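Local coordinates for protein manganese lipoxygenase (Gaeumannomyces graminis, PDB 5FX8) that catalyses manganese-dependent oxygenation of linoleic and alpha-linolenic acids to 11S- and 13R-hydroperoxy fatty acids, with conversion of the 11S intermediates to the 13R final products, at residues D282-Q287 against F347-S352; H312-V317 against Q413-S418; V335-G340 against A353-P358; R409-A414 against D553-P558. All blocks are in the same frame, centred on the assembly; numbering follows the deposited sequence.

In the fold
The four contacts form two pairs in the largely helical lipoxygenase fold. Contacts 1 and 3, their centres 9 Å apart, share helix 351-363 and touch directly, with F284 CE2 of contact 1 at 3.9 Å from A354 CA of contact 3. Both lie near the metal: the side chains of Q287 and F337 are about 6 Å and about 9 Å from the manganese. Contacts 2 and 4, also 9 Å apart between centres, use helix 396-420 and are joined where V317 CG1 meets M412 CE at 4.2 Å. This second pair lies away from the metal site and the glycosylated asparagines, and centres of contacts in different pairs are 35 to 38 Å apart.

Contact 1: D282-Q287 against F347-S352; sequences DLFYSQ and FGLPAS
F284 carries its ring opposite the backbone nitrogen (chi1 174°), while L349 swings CG away from its own carbonyl carbon (chi1 -61°); together these torsions bring ring and leucine branch into contact at about a right angle. The branch that touches is L349 CD1, which sits over one face of the F284 ring, displaced toward the rim. Its distance of 3.9 Å from the F284 ring centroid, 26° off the ring normal, meets the criteria of a CH-pi contact. L349 CB adds a second apolar touch, 3.9 Å from F284 CE2. The other half of the contact is built round F347, the first residue to leave helical geometry after helix 342-346. Its ring reaches helix 268-305 obliquely, with F347 CE2 4.2 Å from L283 CG and F347 CZ 4.5 Å from Q287 CG. L283 and Q287 are one helical turn apart, and W343 stacks on the F347 ring. The chain of Q287 is thus packed through its aliphatic part while its amide is used elsewhere: NE2 bonds to M481 O, and OE1 forms a weak hydrogen bond with the amide of N482, a manganese ligand. Every touch between the segments is carbon on carbon and all five residues are buried, so their cohesion is essentially dispersive. The polar end of Q287, by contrast, is consistent with a second-shell part in orienting a metal ligand.

Contact 2: H312-V317 against Q413-S418; sequences HPVMGV and QAFVDS
The F415 ring is the centre of this contact, met over a face by V317 and along its rim by P313 and V314. V317 and F415 run past each other in opposite directions, which lays V317 CG2 over the ring, 4.2 Å from the F415 centroid and 28° off the normal, a CH-pi contact. The far end of the ring points at the first turn of helix 313-321. There P313 O lies at the ring edge, near its plane, 3.5 Å from F415 CZ, and P313 CB is 4.0 Å from F415 CZ. V314 CG2 approaches at an oblique angle, 4.1 Å from F415 CE2. The short helical segments 313-317 and 413-418 are close to antiparallel, at 152° with axes 11.6 Å apart, and the F415 ring reaches into the space between them. The turn it meets is capped by H312, whose ND1 accepts from V314 N at 3.1 Å with an N-H...N angle of 155°, the donor lying in the imidazole plane; NE2 is paired with D433. L467 of helix 460-481 packs on both V314 and F415. The interface is therefore held by apolar packing: P313 O is already taken up by the helical bond from V317 N and does not depend on the ring for a partner.

Contact 3: V335-G340 against A353-P358; sequences VLFNPG and AAIDFP
A354 makes the first approach of helix 351-363 to F337, its CB standing 4.0 Å from F337 CE1 and 4.2 Å from F337 CD1, oblique to the ring. The same methyl packs on M288 and W343. I355 follows and carries most of the contact on this side. With CG1 opposite the carbonyl carbon (chi1 -78°) and the chain bent again at chi2 (-67°), the ethyl arm is folded over F337: I355 CG1 lies 3.8 Å from F337 CB, while I355 CD1 hangs over one face, 4.3 Å from the F337 ring centroid and 27° off its normal. That geometry is a CH-pi contact. The opposite face is covered from within the first segment, by L336 CG at 3.7 Å above the F337 ring plane and over its centre, so the ring is sandwiched between two aliphatic groups. D356 turns to other partners, a salt bridge with K222 and a hydrogen bond with Y223. F357 leans on M288 and Y223, and at P358, which packs on V291, the helix is kinked because the proline nitrogen makes no bond to the preceding turn. The contact thus joins the exit of helix 328-336 to helix 351-363. Helix 268-305 supports it through M288, the loop residue L77 touches both F337 and I355, and helix 342-346 contributes W343 beside A354.

Contact 4: R409-A414 against D553-P558; sequences RRFMQA and DAFAAP
F411, on helix 396-420, stacks on F555, the third residue of the type I beta turn from D553 to A556 in the loop leading to helix 558-563. The evidence for an offset stack is direct: the F411 and F555 ring centroids are 3.9 Å apart and the planes are only 8° from parallel. The overlap is displaced, with F411 CZ lying 3.4 Å from F555 CG and 3.6 Å from F555 CB, the root of the other side chain. The F411 ring stands opposite its backbone nitrogen (chi1 173°), a torsion that sends it out from the helix toward the turn. On the reverse face of F555, A554 CB sits 4.0 Å above the ring plane and over its centre, so this ring is covered on both faces. M412 adds a flank: its chain bends back so that M412 CE comes 3.9 Å from F555 CZ, while M412 SD is 5.5 Å from the F555 centroid, 42° off the normal, and lies in the plane of the F411 ring at its edge. Further aromatics complete the cluster from helix 566-587, Y568 meeting F411 and F575 meeting F555 edge-to-face. R320 donates to the carbonyls of D553 and A554, which probably helps hold the turn in place. Stacked rings, a Met-aromatic flank and T-shaped neighbours together make a buried aromatic cluster, which here joins the loop before helix 558-563 to helices 396-420 and 566-587 of the helical lipoxygenase domain.

Contact 1: D282-Q287 against F347-S352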
# COMPACT_ATOMS: atom_id res chain seq x y z
N ASP A 282 4.50 -11.15 15.46
CA ASP A 282 4.26 -9.73 15.25
C ASP A 282 3.78 -9.44 13.84
O ASP A 282 2.92 -8.58 13.63
CB ASP A 282 5.52 -8.94 15.58
CG ASP A 282 5.24 -7.49 15.82
OD1 ASP A 282 4.58 -7.18 16.82
OD2 ASP A 282 5.67 -6.66 14.98
N LEU A 283 4.31 -10.16 12.85
CA LEU A 283 3.83 -10.00 11.48
C LEU A 283 2.37 -10.44 11.35
O LEU A 283 1.55 -9.74 10.74
CB LEU A 283 4.72 -10.77 10.51
CG LEU A 283 4.48 -10.48 9.02
CD1 LEU A 283 4.43 -8.98 8.65
CD2 LEU A 283 5.54 -11.17 8.20
N PHE A 284 2.04 -11.59 11.92
CA PHE A 284 0.65 -11.99 11.93
C PHE A 284 -0.22 -10.91 12.55
O PHE A 284 -1.29 -10.58 12.02
CB PHE A 284 0.51 -13.30 12.69
CG PHE A 284 -0.90 -13.74 12.90
CD1 PHE A 284 -1.61 -13.35 14.03
CD2 PHE A 284 -1.49 -14.59 12.00
CE1 PHE A 284 -2.88 -13.77 14.22
CE2 PHE A 284 -2.75 -15.02 12.19
CZ PHE A 284 -3.46 -14.62 13.29
N TYR A 285 0.24 -10.35 13.68
CA TYR A 285 -0.56 -9.35 14.38
C TYR A 285 -0.79 -8.13 13.51
O TYR A 285 -1.92 -7.65 13.40
CB TYR A 285 0.13 -8.93 15.68
CG TYR A 285 -0.58 -7.79 16.38
CD1 TYR A 285 -0.27 -6.47 16.09
CD2 TYR A 285 -1.55 -8.03 17.34
CE1 TYR A 285 -0.92 -5.44 16.71
CE2 TYR A 285 -2.19 -7.01 17.97
CZ TYR A 285 -1.87 -5.71 17.65
OH TYR A 285 -2.50 -4.67 18.27
N SER A 286 0.27 -7.58 12.93
CA SER A 286 0.14 -6.31 12.24
C SER A 286 -0.74 -6.48 11.02
O SER A 286 -1.63 -5.66 10.74
CB SER A 286 1.51 -5.79 11.86
OG SER A 286 2.01 -6.43 10.71
N GLN A 287 -0.55 -7.59 10.31
CA GLN A 287 -1.36 -7.80 9.13
C GLN A 287 -2.82 -7.99 9.49
O GLN A 287 -3.70 -7.61 8.72
CB GLN A 287 -0.81 -8.96 8.30
CG GLN A 287 0.53 -8.64 7.68
CD GLN A 287 0.68 -7.16 7.28
OE1 GLN A 287 0.02 -6.70 6.36
NE2 GLN A 287 1.54 -6.43 7.99
N PHE A 347 1.77 -17.69 4.72
CA PHE A 347 1.87 -17.52 6.15
C PHE A 347 1.69 -18.85 6.88
O PHE A 347 1.17 -19.82 6.33
CB PHE A 347 0.84 -16.51 6.64
CG PHE A 347 1.15 -15.09 6.26
CD1 PHE A 347 0.98 -14.65 4.96
CD2 PHE A 347 1.57 -14.19 7.21
CE1 PHE A 347 1.25 -13.35 4.63
CE2 PHE A 347 1.82 -12.89 6.89
CZ PHE A 347 1.67 -12.46 5.61
N GLY A 348 2.14 -18.85 8.13
CA GLY A 348 2.13 -19.97 9.04
C GLY A 348 0.76 -20.40 9.49
O GLY A 348 0.42 -21.57 9.37
N LEU A 349 -0.04 -19.48 9.98
CA LEU A 349 -1.40 -19.75 10.40
C LEU A 349 -2.37 -19.71 9.22
O LEU A 349 -2.21 -18.89 8.31
CB LEU A 349 -1.84 -18.73 11.45
CG LEU A 349 -1.02 -18.71 12.73
CD1 LEU A 349 -1.77 -17.97 13.78
CD2 LEU A 349 -0.72 -20.10 13.22
N PRO A 350 -3.38 -20.56 9.22
CA PRO A 350 -4.32 -20.61 8.09
C PRO A 350 -5.17 -19.35 8.02
O PRO A 350 -5.31 -18.61 9.00
CB PRO A 350 -5.20 -21.83 8.40
CG PRO A 350 -5.22 -21.89 9.87
CD PRO A 350 -3.82 -21.45 10.32
N ALA A 351 -5.75 -19.13 6.84
CA ALA A 351 -6.60 -17.97 6.60
C ALA A 351 -7.77 -17.91 7.57
O ALA A 351 -8.24 -16.82 7.90
CB ALA A 351 -7.13 -17.96 5.18
N SER A 352 -8.24 -19.06 8.06
CA SER A 352 -9.36 -19.06 8.99
C SER A 352 -8.98 -18.41 10.31
O SER A 352 -9.81 -17.76 10.97
CB SER A 352 -9.83 -20.48 9.22
OG SER A 352 -8.74 -21.25 9.68

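Contact 2: H312-V317 against Q413-S418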
# COMPACT_ATOMS: atom_id res chain seq x y z
N HIS A 312 -22.50 18.19 0.19
CA HIS A 312 -21.89 18.63 1.43
C HIS A 312 -20.37 18.59 1.35
O HIS A 312 -19.80 17.58 0.93
CB HIS A 312 -22.36 17.74 2.54
CG HIS A 312 -22.18 18.33 3.89
ND1 HIS A 312 -20.94 18.63 4.40
CD2 HIS A 312 -23.07 18.67 4.84
CE1 HIS A 312 -21.08 19.13 5.61
NE2 HIS A 312 -22.36 19.17 5.90
N PRO A 313 -19.67 19.65 1.75
CA PRO A 313 -18.19 19.67 1.62
C PRO A 313 -17.47 18.57 2.39
O PRO A 313 -16.40 18.10 1.96
CB PRO A 313 -17.83 21.07 2.15
CG PRO A 313 -19.06 21.86 1.91
CD PRO A 313 -20.21 20.96 2.16
N VAL A 314 -18.02 18.16 3.52
CA VAL A 314 -17.40 17.09 4.28
C VAL A 314 -17.58 15.75 3.56
O VAL A 314 -16.68 14.90 3.58
CB VAL A 314 -17.96 17.06 5.70
CG1 VAL A 314 -17.41 15.91 6.43
CG2 VAL A 314 -17.59 18.31 6.42
N MET A 315 -18.72 15.56 2.89
CA MET A 315 -18.93 14.36 2.10
C MET A 315 -17.89 14.24 1.01
O MET A 315 -17.41 13.14 0.73
CB MET A 315 -20.33 14.36 1.47
CG MET A 315 -20.74 13.03 0.84
SD MET A 315 -20.95 11.77 2.10
CE MET A 315 -19.54 10.72 1.87
N GLY A 316 -17.54 15.35 0.37
CA GLY A 316 -16.55 15.31 -0.68
C GLY A 316 -15.15 14.98 -0.18
O GLY A 316 -14.43 14.22 -0.82
N VAL A 317 -14.77 15.53 0.97
CA VAL A 317 -13.46 15.16 1.51
C VAL A 317 -13.45 13.70 1.99
O VAL A 317 -12.46 12.97 1.81
CB VAL A 317 -13.07 16.17 2.59
CG1 VAL A 317 -11.87 15.75 3.39
CG2 VAL A 317 -12.78 17.46 1.93
N GLN A 413 -8.40 21.96 10.18
CA GLN A 413 -8.85 23.15 10.89
C GLN A 413 -9.18 24.26 9.92
O GLN A 413 -10.24 24.89 10.01
CB GLN A 413 -7.79 23.60 11.88
CG GLN A 413 -8.27 24.71 12.79
CD GLN A 413 -9.18 24.21 13.90
OE1 GLN A 413 -8.74 23.45 14.76
NE2 GLN A 413 -10.44 24.64 13.90
N ALA A 414 -8.32 24.49 8.94
CA ALA A 414 -8.65 25.53 7.97
C ALA A 414 -9.84 25.13 7.11
O ALA A 414 -10.63 25.99 6.72
CB ALA A 414 -7.45 25.87 7.12
N PHE A 415 -10.02 23.84 6.83
CA PHE A 415 -11.14 23.40 6.02
C PHE A 415 -12.46 23.60 6.75
O PHE A 415 -13.44 24.05 6.15
CB PHE A 415 -10.94 21.93 5.62
CG PHE A 415 -12.17 21.28 5.07
CD1 PHE A 415 -12.73 21.70 3.89
CD2 PHE A 415 -12.76 20.24 5.74
CE1 PHE A 415 -13.85 21.12 3.40
CE2 PHE A 415 -13.89 19.62 5.23
CZ PHE A 415 -14.43 20.07 4.07
N VAL A 416 -12.50 23.27 8.04
CA VAL A 416 -13.71 23.43 8.83
C VAL A 416 -14.02 24.91 9.01
O VAL A 416 -15.17 25.33 8.84
CB VAL A 416 -13.59 22.70 10.17
CG1 VAL A 416 -14.77 23.00 11.07
CG2 VAL A 416 -13.55 21.24 9.94
N ASP A 417 -13.00 25.72 9.33
CA ASP A 417 -13.24 27.15 9.43
C ASP A 417 -13.71 27.73 8.10
O ASP A 417 -14.59 28.59 8.07
CB ASP A 417 -11.98 27.88 9.91
CG ASP A 417 -11.63 27.58 11.37
OD1 ASP A 417 -12.49 27.19 12.19
OD2 ASP A 417 -10.43 27.73 11.68
N SER A 418 -13.18 27.26 6.99
CA SER A 418 -13.64 27.78 5.70
C SER A 418 -15.09 27.39 5.43
O SER A 418 -15.85 28.17 4.85
CB SER A 418 -12.72 27.28 4.59
OG SER A 418 -13.34 27.35 3.31

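Contact 3: V335-G340 against A353-P358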
# COMPACT_ATOMS: atom_id res chain seq x y z
N VAL A 335 -9.13 -13.37 -3.09
CA VAL A 335 -7.81 -13.88 -3.44
C VAL A 335 -6.87 -13.96 -2.27
O VAL A 335 -5.85 -14.66 -2.35
CB VAL A 335 -7.16 -13.05 -4.58
CG1 VAL A 335 -8.02 -13.07 -5.81
CG2 VAL A 335 -6.93 -11.66 -4.15
N LEU A 336 -7.13 -13.31 -1.15
CA LEU A 336 -6.15 -13.30 -0.09
C LEU A 336 -6.48 -14.32 1.00
O LEU A 336 -5.64 -15.16 1.33
CB LEU A 336 -6.05 -11.89 0.51
CG LEU A 336 -5.00 -11.64 1.58
CD1 LEU A 336 -3.69 -12.17 1.09
CD2 LEU A 336 -4.93 -10.16 1.84
N PHE A 337 -7.69 -14.27 1.53
CA PHE A 337 -8.06 -15.11 2.66
C PHE A 337 -8.98 -16.25 2.27
O PHE A 337 -9.58 -16.88 3.14
CB PHE A 337 -8.69 -14.27 3.77
CG PHE A 337 -7.79 -13.21 4.29
CD1 PHE A 337 -6.68 -13.53 5.04
CD2 PHE A 337 -8.03 -11.87 4.00
CE1 PHE A 337 -5.84 -12.54 5.50
CE2 PHE A 337 -7.20 -10.89 4.47
CZ PHE A 337 -6.11 -11.22 5.21
N ASN A 338 -9.10 -16.54 0.97
CA ASN A 338 -9.81 -17.71 0.50
C ASN A 338 -8.99 -18.97 0.72
O ASN A 338 -7.77 -18.92 0.87
CB ASN A 338 -10.14 -17.56 -0.98
CG ASN A 338 -8.90 -17.38 -1.82
OD1 ASN A 338 -8.20 -16.40 -1.68
ND2 ASN A 338 -8.62 -18.34 -2.69
N PRO A 339 -9.64 -20.13 0.75
CA PRO A 339 -8.88 -21.39 0.86
C PRO A 339 -7.85 -21.50 -0.24
O PRO A 339 -8.18 -21.53 -1.42
CB PRO A 339 -9.97 -22.46 0.72
CG PRO A 339 -11.18 -21.79 1.21
CD PRO A 339 -11.09 -20.35 0.79
N GLY A 340 -6.59 -21.51 0.16
CA GLY A 340 -5.50 -21.63 -0.78
C GLY A 340 -5.09 -20.36 -1.45
O GLY A 340 -4.41 -20.40 -2.47
N ALA A 353 -7.72 -18.59 10.73
CA ALA A 353 -7.23 -17.98 11.97
C ALA A 353 -6.95 -16.49 11.77
O ALA A 353 -7.31 -15.67 12.62
CB ALA A 353 -5.98 -18.70 12.45
N ALA A 354 -6.31 -16.15 10.65
CA ALA A 354 -6.14 -14.75 10.28
C ALA A 354 -7.45 -13.98 10.29
O ALA A 354 -7.51 -12.86 10.80
CB ALA A 354 -5.50 -14.65 8.89
N ILE A 355 -8.51 -14.55 9.70
CA ILE A 355 -9.79 -13.85 9.65
C ILE A 355 -10.43 -13.82 11.03
O ILE A 355 -11.15 -12.88 11.36
CB ILE A 355 -10.71 -14.49 8.59
CG1 ILE A 355 -10.32 -14.03 7.19
CG2 ILE A 355 -12.16 -14.09 8.75
CD1 ILE A 355 -10.58 -12.60 7.00
N ASP A 356 -10.18 -14.83 11.87
CA ASP A 356 -10.77 -14.82 13.20
C ASP A 356 -10.18 -13.73 14.09
O ASP A 356 -10.86 -13.20 14.96
CB ASP A 356 -10.63 -16.21 13.84
CG ASP A 356 -10.96 -16.24 15.33
OD1 ASP A 356 -12.16 -16.31 15.69
OD2 ASP A 356 -10.02 -16.27 16.17
N PHE A 357 -8.92 -13.35 13.85
CA PHE A 357 -8.28 -12.43 14.79
C PHE A 357 -8.94 -11.04 14.90
O PHE A 357 -9.21 -10.60 16.03
CB PHE A 357 -6.80 -12.34 14.46
CG PHE A 357 -6.04 -11.52 15.42
CD1 PHE A 357 -5.69 -12.03 16.65
CD2 PHE A 357 -5.69 -10.23 15.10
CE1 PHE A 357 -5.00 -11.28 17.54
CE2 PHE A 357 -5.00 -9.48 15.99
CZ PHE A 357 -4.65 -10.00 17.21
N PRO A 358 -9.18 -10.28 13.82
CA PRO A 358 -9.80 -8.95 14.01
C PRO A 358 -11.22 -8.99 14.56
O PRO A 358 -11.65 -8.03 15.22
CB PRO A 358 -9.78 -8.36 12.60
CG PRO A 358 -9.67 -9.55 11.70
CD PRO A 358 -8.78 -10.48 12.42

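Contact 4: R409-A414 against D553-P558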
# COMPACT_ATOMS: atom_id res chain seq x y z
N ARG A 409 -3.90 18.21 10.55
CA ARG A 409 -4.83 18.87 11.44
C ARG A 409 -4.89 20.34 11.11
O ARG A 409 -5.98 20.92 11.06
CB ARG A 409 -4.43 18.65 12.89
CG ARG A 409 -5.41 19.29 13.82
CD ARG A 409 -5.30 18.88 15.25
NE ARG A 409 -6.42 19.47 15.96
CZ ARG A 409 -7.54 18.83 16.27
NH1 ARG A 409 -7.67 17.53 15.98
NH2 ARG A 409 -8.52 19.48 16.90
N ARG A 410 -3.75 20.94 10.82
CA ARG A 410 -3.78 22.29 10.29
C ARG A 410 -4.72 22.38 9.10
O ARG A 410 -5.60 23.25 9.06
CB ARG A 410 -2.38 22.75 9.94
CG ARG A 410 -2.32 24.16 9.44
CD ARG A 410 -0.92 24.48 9.01
NE ARG A 410 0.06 24.15 10.05
CZ ARG A 410 0.37 24.97 11.05
NH1 ARG A 410 -0.20 26.17 11.14
NH2 ARG A 410 1.26 24.59 11.96
N PHE A 411 -4.57 21.47 8.12
CA PHE A 411 -5.48 21.53 6.98
C PHE A 411 -6.92 21.38 7.41
O PHE A 411 -7.80 22.10 6.93
CB PHE A 411 -5.15 20.48 5.94
CG PHE A 411 -6.16 20.41 4.84
CD1 PHE A 411 -7.28 19.61 4.96
CD2 PHE A 411 -6.01 21.18 3.72
CE1 PHE A 411 -8.20 19.57 3.99
CE2 PHE A 411 -6.93 21.13 2.73
CZ PHE A 411 -8.04 20.34 2.87
N MET A 412 -7.22 20.41 8.27
CA MET A 412 -8.61 20.16 8.59
C MET A 412 -9.20 21.34 9.33
O MET A 412 -10.36 21.67 9.15
CB MET A 412 -8.77 18.87 9.39
CG MET A 412 -8.59 17.62 8.60
SD MET A 412 -9.66 17.47 7.16
CE MET A 412 -9.14 15.85 6.61
N GLN A 413 -8.40 21.96 10.18
CA GLN A 413 -8.85 23.15 10.89
C GLN A 413 -9.18 24.26 9.92
O GLN A 413 -10.24 24.89 10.01
CB GLN A 413 -7.79 23.60 11.88
CG GLN A 413 -8.27 24.71 12.79
CD GLN A 413 -9.18 24.21 13.90
OE1 GLN A 413 -8.74 23.45 14.76
NE2 GLN A 413 -10.44 24.64 13.90
N ALA A 414 -8.32 24.49 8.94
CA ALA A 414 -8.65 25.53 7.97
C ALA A 414 -9.84 25.13 7.11
O ALA A 414 -10.63 25.99 6.72
CB ALA A 414 -7.45 25.87 7.12
N ASP A 553 -0.94 15.00 -2.37
CA ASP A 553 -2.03 15.35 -3.28
C ASP A 553 -3.38 15.00 -2.71
O ASP A 553 -4.36 15.01 -3.44
CB ASP A 553 -1.88 14.65 -4.65
CG ASP A 553 -0.44 14.64 -5.16
OD1 ASP A 553 0.09 15.75 -5.43
OD2 ASP A 553 0.17 13.54 -5.30
N ALA A 554 -3.44 14.66 -1.42
CA ALA A 554 -4.69 14.14 -0.86
C ALA A 554 -5.85 15.10 -1.08
O ALA A 554 -6.96 14.66 -1.39
CB ALA A 554 -4.56 13.85 0.62
N PHE A 555 -5.64 16.40 -0.90
CA PHE A 555 -6.75 17.35 -0.93
C PHE A 555 -6.76 18.16 -2.20
O PHE A 555 -7.55 19.09 -2.33
CB PHE A 555 -6.71 18.25 0.30
CG PHE A 555 -6.63 17.50 1.55
CD1 PHE A 555 -7.67 16.70 1.94
CD2 PHE A 555 -5.50 17.52 2.31
CE1 PHE A 555 -7.60 15.96 3.07
CE2 PHE A 555 -5.42 16.78 3.44
CZ PHE A 555 -6.49 15.99 3.82
N ALA A 556 -5.93 17.78 -3.16
CA ALA A 556 -5.67 18.50 -4.37
C ALA A 556 -6.46 17.96 -5.53
O ALA A 556 -6.06 18.17 -6.67
CB ALA A 556 -4.18 18.44 -4.67
N ALA A 557 -7.52 17.23 -5.27
CA ALA A 557 -8.38 16.78 -6.33
C ALA A 557 -9.00 17.97 -7.04
O ALA A 557 -9.64 18.80 -6.39
CB ALA A 557 -9.49 15.92 -5.78
N PRO A 558 -8.94 18.03 -8.37
CA PRO A 558 -9.50 19.18 -9.09
C PRO A 558 -10.95 19.48 -8.78
O PRO A 558 -11.32 20.65 -8.70
CB PRO A 558 -9.30 18.78 -10.55
CG PRO A 558 -8.12 17.87 -10.51
CD PRO A 558 -8.31 17.06 -9.28